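Local coordinates for mbDLG-3 protein (Monosiga brevicollis, PDB 6X1N) that probably binds short peptide segments of partner proteins, often their C-termini, through this PDZ domain of a choanoflagellate Dlg scaffold, which may also engage protein kinases, at residues I50-G53 with Q54-E57. Numbering follows the deposited sequence.
Sequences IESG and QVFE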
# COMPACT_ATOMS: atom_id res chain seq x y z
N ILE A 50 10.42 6.10 3.37
CA ILE A 50 11.86 5.91 3.18
C ILE A 50 12.58 5.89 4.52
O ILE A 50 13.54 5.11 4.71
CB ILE A 50 12.45 6.94 2.19
CG1 ILE A 50 13.86 6.53 1.77
CG2 ILE A 50 12.44 8.36 2.77
CD1 ILE A 50 14.42 7.38 0.65
N GLU A 51 12.14 6.71 5.47
CA GLU A 51 12.78 6.72 6.79
C GLU A 51 12.63 5.38 7.50
O GLU A 51 13.53 4.96 8.23
CB GLU A 51 12.21 7.87 7.63
CG GLU A 51 12.65 9.24 7.14
CD GLU A 51 12.00 10.39 7.89
OE1 GLU A 51 11.34 10.16 8.92
OE2 GLU A 51 12.15 11.54 7.43
N SER A 52 11.51 4.69 7.27
CA SER A 52 11.27 3.40 7.91
C SER A 52 12.21 2.33 7.36
O SER A 52 12.62 1.43 8.10
CB SER A 52 9.82 2.97 7.70
OG SER A 52 9.61 2.40 6.42
N GLY A 53 12.53 2.38 6.07
CA GLY A 53 13.31 1.34 5.43
C GLY A 53 12.59 0.01 5.32
O GLY A 53 13.22 -0.98 4.96
N GLN A 54 11.29 -0.03 5.59
CA GLN A 54 10.55 -1.28 5.61
C GLN A 54 9.31 -1.22 4.73
O GLN A 54 8.38 -2.02 4.92
CB GLN A 54 10.21 -1.70 7.03
CG GLN A 54 11.42 -2.17 7.83
CD GLN A 54 11.97 -3.52 7.35
OE1 GLN A 54 11.40 -4.58 7.65
NE2 GLN A 54 13.09 -3.49 6.62
N VAL A 55 9.27 -0.29 3.79
CA VAL A 55 8.18 -0.13 2.84
C VAL A 55 8.81 -0.06 1.46
O VAL A 55 9.68 0.79 1.23
CB VAL A 55 7.38 1.15 3.13
CG1 VAL A 55 6.22 1.30 2.17
CG2 VAL A 55 6.91 1.18 4.60
N PHE A 56 8.39 -0.93 0.54
CA PHE A 56 9.06 -1.05 -0.74
C PHE A 56 8.07 -0.97 -1.89
O PHE A 56 6.96 -1.50 -1.82
CB PHE A 56 9.79 -2.40 -0.86
CG PHE A 56 10.75 -2.69 0.26
CD1 PHE A 56 11.71 -1.76 0.63
CD2 PHE A 56 10.68 -3.89 0.95
CE1 PHE A 56 12.60 -2.05 1.65
CE2 PHE A 56 11.55 -4.17 1.97
CZ PHE A 56 12.51 -3.25 2.32
N GLU A 57 8.51 -0.36 -2.99
CA GLU A 57 7.76 -0.48 -4.22
C GLU A 57 7.55 -1.95 -4.56
O GLU A 57 8.44 -2.78 -4.35
CB GLU A 57 8.52 0.22 -5.35
CG GLU A 57 7.74 0.14 -6.64
CD GLU A 57 8.35 0.93 -7.77
OE1 GLU A 57 9.25 1.77 -7.53
OE2 GLU A 57 7.91 0.68 -8.92
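The carbonyl oxygen of Gly53 meets two flat groups of the residues that follow it, the Gln54 amide and the Phe56 ring. The ring approaches obliquely, with Phe56 CE1 3.5 Å from Gly53 O. The Gln54 side chain bends at chi2 (-70°) and brings its amide back to the preceding carbonyl, where Gln54 NE2 donates to Gly53 O at 3.0 Å. The nitrogen comes from above the carbonyl plane, and the bond is bent. At the other end of the amide, Gln54 OE1 is hydrogen-bonded to a glycerol, probably from the crystallisation liquor.

Gly53 is the first residue to leave the short helix 48-52, and its positive phi turns the chain toward strand 59-64. Ser52 OG, set between its own backbone N and carbonyl carbon (chi1 81°), takes the backbone N-H of Gln54 at 3.1 Å, almost straight (170°), and is also hydrogen-bonded to Ala49 O. Alongside lies Val55 CG2, 3.5 Å from Ser52 OG, while the buried Val55 packs on Val8, Ile40 and Ile43. An alanine in place of Ser52 would probably leave the Gln54 N-H without this acceptor and Val55 CG2 without the oxygen beside it. Accepting from Gln54 N while bonded to Ala49 O, one hydroxyl joins the last helical turn to the residue after Gly53, at the surface of the PDZ domain.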